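Local coordinates for periplasmic solute binding protein (PDB 4CL2) that probably captures manganese or zinc ions in the bacterial periplasm for uptake, as a solute-binding protein of the family that includes the zinc-uptake component ZnuA, at residues A[89-94]-A[174-179]. Residues are numbered along the deposited sequence; the frame is centred on the assembly and turned at random.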
ATOM      1  N   ASN A  89      -9.640   4.401   9.498  1.00 18.79           N
ATOM      2  CA  ASN A  89     -10.211   5.708   9.277  1.00 19.51           C
ATOM      3  C   ASN A  89      -9.568   6.314   8.038  1.00 21.05           C
ATOM      4  O   ASN A  89      -8.319   6.395   7.936  1.00 20.74           O
ATOM      5  CB  ASN A  89      -9.920   6.573  10.508  1.00 22.20           C
ATOM      6  CG  ASN A  89     -10.567   7.910  10.450  1.00 26.11           C
ATOM      7  OD1 ASN A  89     -11.709   7.962  10.281  1.00 32.86           O
ATOM      8  ND2 ASN A  89      -9.800   8.985  10.544  1.00 37.39           N
ATOM      9  N   PRO A  90     -10.386   6.673   7.054  1.00 21.20           N
ATOM     10  CA  PRO A  90      -9.776   7.190   5.814  1.00 19.44           C
ATOM     11  C   PRO A  90      -9.145   8.556   5.963  1.00 20.41           C
ATOM     12  O   PRO A  90      -9.636   9.392   6.736  1.00 20.42           O
ATOM     13  CB  PRO A  90     -10.932   7.247   4.809  1.00 22.02           C
ATOM     14  CG  PRO A  90     -12.170   7.066   5.611  1.00 30.83           C
ATOM     15  CD  PRO A  90     -11.853   6.559   6.977  1.00 24.81           C
ATOM     16  N   ILE A  91      -8.073   8.754   5.207  1.00 16.70           N
ATOM     17  CA  ILE A  91      -7.453  10.038   5.025  1.00 17.68           C
ATOM     18  C   ILE A  91      -7.777  10.539   3.629  1.00 19.31           C
ATOM     19  O   ILE A  91      -7.659   9.779   2.667  1.00 22.18           O
ATOM     20  CB  ILE A  91      -5.929   9.928   5.193  1.00 17.06           C
ATOM     21  CG1 ILE A  91      -5.595   9.510   6.638  1.00 19.97           C
ATOM     22  CG2 ILE A  91      -5.238  11.225   4.857  1.00 19.06           C
ATOM     23  CD1 ILE A  91      -4.100   9.299   6.820  1.00 21.28           C
ATOM     24  N   GLY A  92      -8.301  11.743   3.575  1.00 23.83           N
ATOM     25  CA  GLY A  92      -8.794  12.324   2.327  1.00 25.90           C
ATOM     26  C   GLY A  92      -7.708  12.780   1.412  1.00 30.77           C
ATOM     27  O   GLY A  92      -6.548  12.959   1.832  1.00 25.83           O
ATOM     28  N   VAL A  93      -8.068  13.004   0.145  1.00 37.94           N
ATOM     29  CA  VAL A  93      -7.104  13.581  -0.793  1.00 38.77           C
ATOM     30  C   VAL A  93      -7.111  15.115  -0.765  1.00 43.62           C
ATOM     31  O   VAL A  93      -6.271  15.717  -1.412  1.00 54.26           O
ATOM     32  CB  VAL A  93      -7.289  13.066  -2.251  1.00 36.81           C
ATOM     33  CG1 VAL A  93      -7.029  11.581  -2.296  1.00 36.35           C
ATOM     34  CG2 VAL A  93      -8.649  13.465  -2.862  1.00 38.66           C
ATOM     35  N   SER A  94      -8.008  15.745   0.002  1.00 52.04           N
ATOM     36  CA  SER A  94      -8.137  17.227   0.011  1.00 62.59           C
ATOM     37  C   SER A  94      -8.088  17.814   1.425  1.00 80.28           C
ATOM     38  O   SER A  94      -7.439  17.256   2.313  1.00 84.21           O
ATOM     39  CB  SER A  94      -9.473  17.639  -0.630  1.00 70.35           C
ATOM     40  OG  SER A  94      -9.932  16.706  -1.598  1.00100.56           O
ATOM     41  N   CYS A 174       1.601   8.917  -1.168  1.00 15.43           N
ATOM     42  CA  CYS A 174       1.586   7.514  -0.840  1.00 17.26           C
ATOM     43  C   CYS A 174       1.886   7.225   0.631  1.00 16.27           C
ATOM     44  O   CYS A 174       1.782   6.090   1.020  1.00 15.36           O
ATOM     45  CB  CYS A 174       2.615   6.784  -1.723  1.00 17.27           C
ATOM     46  SG  CYS A 174       4.280   7.440  -1.644  1.00 18.30           S
ATOM     47  N   LEU A 175       2.341   8.216   1.379  1.00 13.78           N
ATOM     48  CA  LEU A 175       2.798   7.955   2.776  1.00 15.31           C
ATOM     49  C   LEU A 175       1.912   8.600   3.796  1.00 16.09           C
ATOM     50  O   LEU A 175       2.294   8.664   5.003  1.00 15.42           O
ATOM     51  CB  LEU A 175       4.261   8.400   3.054  1.00 15.98           C
ATOM     52  CG  LEU A 175       5.320   7.702   2.204  1.00 15.40           C
ATOM     53  CD1 LEU A 175       6.717   8.198   2.555  1.00 17.94           C
ATOM     54  CD2 LEU A 175       5.249   6.186   2.242  1.00 17.54           C
ATOM     55  N   VAL A 176       0.721   9.060   3.418  1.00 14.22           N
ATOM     56  CA  VAL A 176      -0.101   9.805   4.369  1.00 15.67           C
ATOM     57  C   VAL A 176      -0.512   8.925   5.564  1.00 15.21           C
ATOM     58  O   VAL A 176      -0.587   9.449   6.698  1.00 14.93           O
ATOM     59  CB  VAL A 176      -1.308  10.474   3.748  1.00 17.58           C
ATOM     60  CG1 VAL A 176      -0.838  11.479   2.700  1.00 19.20           C
ATOM     61  CG2 VAL A 176      -2.274   9.467   3.118  1.00 16.61           C
ATOM     62  N   TYR A 177      -0.793   7.656   5.318  1.00 13.20           N
ATOM     63  CA  TYR A 177      -1.072   6.724   6.425  1.00 13.74           C
ATOM     64  C   TYR A 177       0.136   6.381   7.288  1.00 12.90           C
ATOM     65  O   TYR A 177      -0.014   6.226   8.541  1.00 14.63           O
ATOM     66  CB  TYR A 177      -1.758   5.480   5.932  1.00 13.35           C
ATOM     67  CG  TYR A 177      -3.137   5.738   5.336  1.00 14.86           C
ATOM     68  CD1 TYR A 177      -3.292   6.066   3.962  1.00 15.30           C
ATOM     69  CD2 TYR A 177      -4.289   5.667   6.110  1.00 14.87           C
ATOM     70  CE1 TYR A 177      -4.550   6.309   3.417  1.00 14.59           C
ATOM     71  CE2 TYR A 177      -5.531   5.902   5.572  1.00 14.58           C
ATOM     72  CZ  TYR A 177      -5.675   6.218   4.202  1.00 14.13           C
ATOM     73  OH  TYR A 177      -6.937   6.459   3.712  1.00 14.47           O
ATOM     74  N   LEU A 178       1.328   6.242   6.690  1.00 14.17           N
ATOM     75  CA  LEU A 178       2.551   6.110   7.447  1.00 14.46           C
ATOM     76  C   LEU A 178       2.780   7.314   8.372  1.00 16.30           C
ATOM     77  O   LEU A 178       3.181   7.186   9.524  1.00 14.22           O
ATOM     78  CB  LEU A 178       3.750   5.919   6.539  1.00 15.00           C
ATOM     79  CG  LEU A 178       5.013   5.448   7.233  1.00 15.34           C
ATOM     80  CD1 LEU A 178       4.787   4.064   7.805  1.00 17.47           C
ATOM     81  CD2 LEU A 178       6.184   5.451   6.291  1.00 15.65           C
ATOM     82  N   ALA A 179       2.619   8.533   7.820  1.00 12.83           N
ATOM     83  CA  ALA A 179       2.764   9.750   8.576  1.00 16.07           C
ATOM     84  C   ALA A 179       1.838   9.768   9.802  1.00 15.50           C
ATOM     85  O   ALA A 179       2.245  10.130  10.908  1.00 15.97           O
ATOM     86  CB  ALA A 179       2.473  10.976   7.677  1.00 16.14           C
TER
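Ile91 lies across one face of the Tyr177 ring, the two side chains running antiparallel, each reaching toward the other's backbone, and this pair is the tight part of the contact. The methyl CD1 of Ile91 lies over one face of the phenol ring, 3.9 Å from the ring centroid of Tyr177 and 19° off the normal, a CH-pi contact displaced toward the rim. CG1 of Ile91 follows the same ring, 3.8 Å from CE2 of Tyr177. A chi1 of -64° sets CG1 of Ile91 beside the backbone N, which leaves CG2 anti to that N and 3.9 Å from CG2 of Val176. Isoleucine suits the place because its two branches let one side chain meet both the ring and Val176; the compact valine offers a methyl to CG2 of Ile91 from the first turn of the helix. Tyrosine adds a polar end to its flat surface: the Ile91 amide N donates an almost straight hydrogen bond to Tyr177 OH (3.0 Å, 177°). The same hydroxyl is also hydrogen-bonded to the backbone O of Asn104, so it ties together two pieces of the loop. Toward Asn89 and Pro90 the packing thins into solvent. Asn89 O stands 3.7 Å from CE2 of Tyr177, and Pro90 CA is also near the ring plane at its edge, while CB of Pro90 points away from the helix; a proline, with no amide N-H to donate, suits this exposed, irregular stretch. The contact joins the loop after strand 80-83 to the start of helix 176-182, close to the metal ligand His106, a link beside the interlobe metal site characteristic of cluster 9 solute-binding proteins.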